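PDB 1Y71: kinase-associated protein B from Bacillus cereus, which is of unknown function but probably associates with a kinase. Local coordinates for residues B[107-111]-B[112-116]; B[66-69]-B[70-74]. All blocks are in the same frame, centred on the assembly; numbering follows the deposited sequence.

Interaction 2 comes first along the chain: residues 66-74 run through the end of the loop after strand 34-42 and enter strand 73-77, an outermost strand, within this chain, of the five-stranded antiparallel sheet. Interaction 1 comes later, at residues 107-116, where the connection after helix 91-104 turns into helix 112-127. Their centres lie 27 Å apart, on opposite sides of the chain's centre, and the nearest atoms are about 12 Å apart. Interaction 2 thus belongs to the sheet, consistent with an SH3-like barrel, and interaction 1 to the helical part formed by 91-104 and 112-127. The link is indirect: Arg66 packs on Leu124 and Asp127, near the far end of the helix that interaction 1 begins.

Interaction 1. Residues B[107-111]-B[112-116]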
ATOM      1  N   SER B 107      23.316   4.278  15.470  1.00 28.93           N
ATOM      2  CA  SER B 107      24.129   5.490  15.456  1.00 31.58           C
ATOM      3  C   SER B 107      25.000   5.747  16.691  1.00 32.48           C
ATOM      4  O   SER B 107      26.075   6.300  16.564  1.00 32.53           O
ATOM      5  CB  SER B 107      23.273   6.717  15.157  1.00 31.53           C
ATOM      6  OG  SER B 107      22.546   7.091  16.303  1.00 33.75           O
ATOM      7  N   GLU B 108      24.541   5.339  17.866  1.00 33.33           N
ATOM      8  CA  GLU B 108      25.274   5.588  19.107  1.00 35.56           C
ATOM      9  C   GLU B 108      25.753   4.249  19.705  1.00 34.12           C
ATOM     10  O   GLU B 108      26.078   4.151  20.884  1.00 34.21           O
ATOM     11  CB  GLU B 108      24.384   6.398  20.081  1.00 35.83           C
ATOM     12  CG  GLU B 108      24.286   7.919  19.739  1.00 38.68           C
ATOM     13  CD  GLU B 108      23.216   8.669  20.569  1.00 40.88           C
ATOM     14  OE1 GLU B 108      22.133   8.091  20.856  1.00 48.49           O
ATOM     15  OE2 GLU B 108      23.451   9.847  20.926  1.00 48.80           O
ATOM     16  N   ASP B 109      25.809   3.220  18.855  1.00 32.77           N
ATOM     17  CA  ASP B 109      26.119   1.852  19.289  1.00 32.12           C
ATOM     18  C   ASP B 109      27.526   1.415  18.842  1.00 30.75           C
ATOM     19  O   ASP B 109      27.757   1.118  17.666  1.00 30.28           O
ATOM     20  CB  ASP B 109      25.029   0.884  18.771  1.00 31.30           C
ATOM     21  CG  ASP B 109      25.100  -0.522  19.405  1.00 33.07           C
ATOM     22  OD1 ASP B 109      26.181  -0.967  19.870  1.00 31.55           O
ATOM     23  OD2 ASP B 109      24.051  -1.226  19.398  1.00 32.29           O
ATOM     24  N   ASP B 110      28.463   1.365  19.793  1.00 30.83           N
ATOM     25  CA  ASP B 110      29.836   0.954  19.478  1.00 30.16           C
ATOM     26  C   ASP B 110      30.152  -0.539  19.679  1.00 29.55           C
ATOM     27  O   ASP B 110      31.322  -0.938  19.659  1.00 29.04           O
ATOM     28  CB  ASP B 110      30.897   1.883  20.103  1.00 30.88           C
ATOM     29  CG  ASP B 110      30.586   2.281  21.520  1.00 33.95           C
ATOM     30  OD1 ASP B 110      30.325   1.377  22.360  1.00 35.07           O
ATOM     31  OD2 ASP B 110      30.622   3.518  21.789  1.00 37.36           O
ATOM     32  N   SER B 111      29.109  -1.372  19.793  1.00 28.82           N
ATOM     33  CA  SER B 111      29.285  -2.832  19.953  1.00 28.64           C
ATOM     34  C   SER B 111      29.739  -3.551  18.670  1.00 28.46           C
ATOM     35  O   SER B 111      29.476  -3.081  17.560  1.00 27.95           O
ATOM     36  CB  SER B 111      27.979  -3.470  20.457  1.00 29.28           C
ATOM     37  OG  SER B 111      26.941  -3.404  19.475  1.00 26.24           O
ATOM     38  N   PRO B 112      30.408  -4.716  18.816  1.00 28.97           N
ATOM     39  CA  PRO B 112      30.627  -5.621  17.671  1.00 28.69           C
ATOM     40  C   PRO B 112      29.333  -6.045  16.940  1.00 29.19           C
ATOM     41  O   PRO B 112      29.378  -6.237  15.719  1.00 28.50           O
ATOM     42  CB  PRO B 112      31.303  -6.831  18.315  1.00 28.95           C
ATOM     43  CG  PRO B 112      32.047  -6.228  19.492  1.00 28.67           C
ATOM     44  CD  PRO B 112      31.071  -5.228  20.037  1.00 29.12           C
ATOM     45  N   PHE B 113      28.213  -6.165  17.666  1.00 29.42           N
ATOM     46  CA  PHE B 113      26.949  -6.620  17.056  1.00 29.92           C
ATOM     47  C   PHE B 113      26.427  -5.554  16.099  1.00 29.47           C
ATOM     48  O   PHE B 113      26.024  -5.859  14.973  1.00 30.26           O
ATOM     49  CB  PHE B 113      25.876  -6.981  18.109  1.00 30.11           C
ATOM     50  CG  PHE B 113      24.492  -7.242  17.507  1.00 31.42           C
ATOM     51  CD1 PHE B 113      24.161  -8.492  16.980  1.00 35.54           C
ATOM     52  CD2 PHE B 113      23.537  -6.230  17.458  1.00 32.56           C
ATOM     53  CE1 PHE B 113      22.882  -8.720  16.401  1.00 34.09           C
ATOM     54  CE2 PHE B 113      22.274  -6.440  16.888  1.00 33.11           C
ATOM     55  CZ  PHE B 113      21.949  -7.686  16.362  1.00 32.51           C
ATOM     56  N   ALA B 114      26.458  -4.304  16.550  1.00 29.25           N
ATOM     57  CA  ALA B 114      26.143  -3.151  15.696  1.00 28.45           C
ATOM     58  C   ALA B 114      27.021  -3.104  14.447  1.00 28.24           C
ATOM     59  O   ALA B 114      26.496  -2.939  13.349  1.00 26.64           O
ATOM     60  CB  ALA B 114      26.252  -1.873  16.481  1.00 28.62           C
ATOM     61  N   GLU B 115      28.346  -3.276  14.607  1.00 28.79           N
ATOM     62  CA  GLU B 115      29.281  -3.243  13.468  1.00 30.72           C
ATOM     63  C   GLU B 115      28.882  -4.249  12.396  1.00 30.43           C
ATOM     64  O   GLU B 115      28.733  -3.911  11.223  1.00 30.46           O
ATOM     65  CB  GLU B 115      30.749  -3.503  13.881  1.00 30.42           C
ATOM     66  CG  GLU B 115      31.747  -3.073  12.759  1.00 32.94           C
ATOM     67  CD  GLU B 115      33.079  -3.838  12.757  1.00 34.82           C
ATOM     68  OE1 GLU B 115      33.458  -4.440  13.788  1.00 38.53           O
ATOM     69  OE2 GLU B 115      33.764  -3.829  11.701  1.00 42.15           O
ATOM     70  N   ARG B 116      28.710  -5.485  12.846  1.00 30.64           N
ATOM     71  CA  ARG B 116      28.433  -6.623  12.018  1.00 31.22           C
ATOM     72  C   ARG B 116      27.048  -6.460  11.360  1.00 30.18           C
ATOM     73  O   ARG B 116      26.906  -6.718  10.162  1.00 30.12           O
ATOM     74  CB  ARG B 116      28.506  -7.891  12.891  1.00 32.16           C
ATOM     75  CG  ARG B 116      29.003  -9.151  12.165  1.00 37.75           C
ATOM     76  CD  ARG B 116      30.373  -8.939  11.512  1.00 45.61           C
ATOM     77  NE  ARG B 116      30.715  -9.985  10.540  1.00 50.43           N
ATOM     78  CZ  ARG B 116      31.862 -10.031   9.851  1.00 54.00           C
ATOM     79  NH1 ARG B 116      32.793  -9.087  10.008  1.00 55.60           N
ATOM     80  NH2 ARG B 116      32.084 -11.026   8.995  1.00 54.85           N
TER
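Ser111 OG accepts the backbone N-H of Ala114 at 3.1 Å between OG and N, and the N-H...O angle of 167° makes this a nearly straight bond. OG sits between its own N and carbonyl carbon (chi1 67°), turned toward the first turn of the helix. The same hydroxyl donates to Asp109 OD1, with 2.6 Å from OG to OD1, approaching on the syn side but 33° out of the carboxylate plane. OD1 takes a second donor, Ser111 N, 3.0 Å away and nearly in line with the C-O bond, which closes an Asx turn. Two donors thus grip OD1 and help hold the carboxylate in place, and its CG rests 3.4 Å from Ala114 CB, the one buried side chain here. Ser111 is therefore the N-cap of helix 112-127, with an Asx turn from Asp109 that ends on it, and the first i to i+4 bond follows from Glu115 N to Ser111 O at 3.2 Å. Phe106 covers Ala114 from the preceding loop. The outer side is looser: the CB of Asp110 points away from the helix, the Pro112 ring is exposed, and of the Glu115 side chain, CB comes nearest to Ser111 O, at 3.9 Å.

Interaction 2. Residues B[66-69]-B[70-74]; sequences RALA and FREQT
Leu68 and Thr74 meet tip to tip, with Leu68 CD1 3.5 Å from Thr74 CG2, while Leu68 CD2 lies almost as close to the same methyl. Thr74 OG1, 3.6 Å from Leu68 CD1, is buried by this packing and has no hydrogen-bonding partner in the model. Glu72 crosses the leucine side chain at about a right angle, its carboxylate carbon CD 3.8 Å from Leu68 CD2. One residue on, Ala69 is held through both ends of its backbone. Its N-H points at Glu72 OE1, 2.9 Å from N to OE1 and almost straight at 174°, meeting the carboxylate on its anti side. With CG anti to the backbone N (chi1 -177°) and an extended chain beyond, Glu72 reaches back across the turn to make this bond. Ala69 O accepts Glu72 N at 2.9 Å, the donor standing 50° out of the carbonyl plane, and closes a type II beta turn from Ala69 to Glu72. At the corner, Arg71 CG lies 3.4 Å above the centre of the Phe70 ring, and Phe70 touches Gly86 of the second subunit. In the probably SH3-like sheet, Thr74 pairs with Val37 of strand 34-42, Leu68 and Thr74 pack on Tyr18 of strand 13-18, and Arg66 meets Leu124 and Asp127 of helix 112-127.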
ATOM      1  N   ARG B  66      16.759 -11.668   5.259  1.00 27.82           N
ATOM      2  CA  ARG B  66      15.905 -10.837   4.383  1.00 26.72           C
ATOM      3  C   ARG B  66      14.485 -10.602   4.932  1.00 24.45           C
ATOM      4  O   ARG B  66      13.897 -11.479   5.545  1.00 23.07           O
ATOM      5  CB  ARG B  66      15.773 -11.486   2.980  1.00 26.67           C
ATOM      6  CG  ARG B  66      16.958 -11.343   2.072  1.00 28.44           C
ATOM      7  CD  ARG B  66      16.708 -12.083   0.731  1.00 29.28           C
ATOM      8  NE  ARG B  66      17.611 -11.557  -0.283  1.00 34.92           N
ATOM      9  CZ  ARG B  66      17.247 -10.946  -1.403  1.00 33.90           C
ATOM     10  NH1 ARG B  66      15.970 -10.770  -1.716  1.00 32.10           N
ATOM     11  NH2 ARG B  66      18.194 -10.511  -2.222  1.00 36.98           N
ATOM     12  N   ALA B  67      13.929  -9.414   4.669  1.00 23.57           N
ATOM     13  CA  ALA B  67      12.498  -9.158   4.856  1.00 22.83           C
ATOM     14  C   ALA B  67      11.660 -10.101   4.010  1.00 22.28           C
ATOM     15  O   ALA B  67      12.126 -10.582   2.961  1.00 23.23           O
ATOM     16  CB  ALA B  67      12.150  -7.685   4.503  1.00 23.00           C
ATOM     17  N   LEU B  68      10.437 -10.388   4.445  1.00 20.40           N
ATOM     18  CA  LEU B  68       9.491 -11.055   3.567  1.00 20.55           C
ATOM     19  C   LEU B  68       9.288 -10.210   2.294  1.00 20.40           C
ATOM     20  O   LEU B  68       9.304  -8.957   2.334  1.00 20.58           O
ATOM     21  CB  LEU B  68       8.166 -11.264   4.269  1.00 20.05           C
ATOM     22  CG  LEU B  68       8.235 -12.121   5.539  1.00 20.57           C
ATOM     23  CD1 LEU B  68       6.869 -12.129   6.256  1.00 20.76           C
ATOM     24  CD2 LEU B  68       8.729 -13.555   5.193  1.00 23.07           C
ATOM     25  N   ALA B  69       9.086 -10.897   1.180  1.00 21.02           N
ATOM     26  CA  ALA B  69       8.965 -10.243  -0.126  1.00 20.54           C
ATOM     27  C   ALA B  69       7.542  -9.758  -0.353  1.00 20.66           C
ATOM     28  O   ALA B  69       6.631 -10.218   0.308  1.00 19.23           O
ATOM     29  CB  ALA B  69       9.391 -11.203  -1.239  1.00 21.29           C
ATOM     30  N   PHE B  70       7.367  -8.849  -1.327  1.00 19.79           N
ATOM     31  CA  PHE B  70       6.054  -8.341  -1.690  1.00 20.21           C
ATOM     32  C   PHE B  70       5.123  -9.479  -2.121  1.00 20.22           C
ATOM     33  O   PHE B  70       5.462 -10.303  -2.991  1.00 20.18           O
ATOM     34  CB  PHE B  70       6.161  -7.208  -2.766  1.00 19.62           C
ATOM     35  CG  PHE B  70       4.835  -6.660  -3.167  1.00 20.72           C
ATOM     36  CD1 PHE B  70       3.995  -6.089  -2.211  1.00 15.29           C
ATOM     37  CD2 PHE B  70       4.375  -6.797  -4.481  1.00 20.51           C
ATOM     38  CE1 PHE B  70       2.722  -5.596  -2.568  1.00 20.98           C
ATOM     39  CE2 PHE B  70       3.121  -6.309  -4.833  1.00 18.22           C
ATOM     40  CZ  PHE B  70       2.290  -5.729  -3.869  1.00 19.81           C
ATOM     41  N   ARG B  71       3.966  -9.549  -1.473  1.00 20.42           N
ATOM     42  CA  ARG B  71       2.986 -10.609  -1.724  1.00 21.04           C
ATOM     43  C   ARG B  71       3.418 -12.006  -1.286  1.00 22.20           C
ATOM     44  O   ARG B  71       2.678 -12.967  -1.526  1.00 20.18           O
ATOM     45  CB  ARG B  71       2.493 -10.633  -3.184  1.00 21.54           C
ATOM     46  CG  ARG B  71       1.949  -9.299  -3.623  1.00 23.66           C
ATOM     47  CD  ARG B  71       1.176  -9.362  -4.926  1.00 30.37           C
ATOM     48  NE  ARG B  71       1.990  -9.820  -6.035  1.00 35.73           N
ATOM     49  CZ  ARG B  71       1.998 -11.074  -6.512  1.00 43.57           C
ATOM     50  NH1 ARG B  71       1.233 -12.033  -5.961  1.00 44.91           N
ATOM     51  NH2 ARG B  71       2.790 -11.383  -7.544  1.00 45.39           N
ATOM     52  N   GLU B  72       4.570 -12.120  -0.606  1.00 21.98           N
ATOM     53  CA  GLU B  72       4.927 -13.390   0.039  1.00 22.59           C
ATOM     54  C   GLU B  72       3.795 -13.755   1.015  1.00 23.32           C
ATOM     55  O   GLU B  72       3.241 -12.877   1.647  1.00 23.13           O
ATOM     56  CB  GLU B  72       6.268 -13.272   0.765  1.00 22.16           C
ATOM     57  CG  GLU B  72       6.755 -14.603   1.406  1.00 22.64           C
ATOM     58  CD  GLU B  72       8.301 -14.699   1.603  1.00 23.76           C
ATOM     59  OE1 GLU B  72       9.072 -13.745   1.337  1.00 24.10           O
ATOM     60  OE2 GLU B  72       8.747 -15.785   2.010  1.00 25.80           O
ATOM     61  N   GLN B  73       3.403 -15.020   1.094  1.00 23.09           N
ATOM     62  CA  GLN B  73       2.361 -15.405   2.050  1.00 25.62           C
ATOM     63  C   GLN B  73       3.038 -16.264   3.103  1.00 26.54           C
ATOM     64  O   GLN B  73       3.792 -17.216   2.786  1.00 25.51           O
ATOM     65  CB  GLN B  73       1.162 -16.110   1.388  1.00 25.88           C
ATOM     66  CG  GLN B  73       0.584 -15.337   0.188  1.00 26.74           C
ATOM     67  CD  GLN B  73      -0.890 -15.606  -0.127  1.00 29.22           C
ATOM     68  OE1 GLN B  73      -1.451 -16.665   0.176  1.00 37.34           O
ATOM     69  NE2 GLN B  73      -1.512 -14.646  -0.777  1.00 33.22           N
ATOM     70  N   THR B  74       2.867 -15.861   4.351  1.00 27.18           N
ATOM     71  CA  THR B  74       3.566 -16.520   5.441  1.00 28.95           C
ATOM     72  C   THR B  74       2.570 -16.763   6.568  1.00 28.92           C
ATOM     73  O   THR B  74       1.671 -15.969   6.800  1.00 28.39           O
ATOM     74  CB  THR B  74       4.866 -15.751   5.891  1.00 30.00           C
ATOM     75  OG1 THR B  74       4.579 -14.822   6.930  1.00 34.04           O
ATOM     76  CG2 THR B  74       5.502 -14.994   4.727  1.00 29.03           C
TER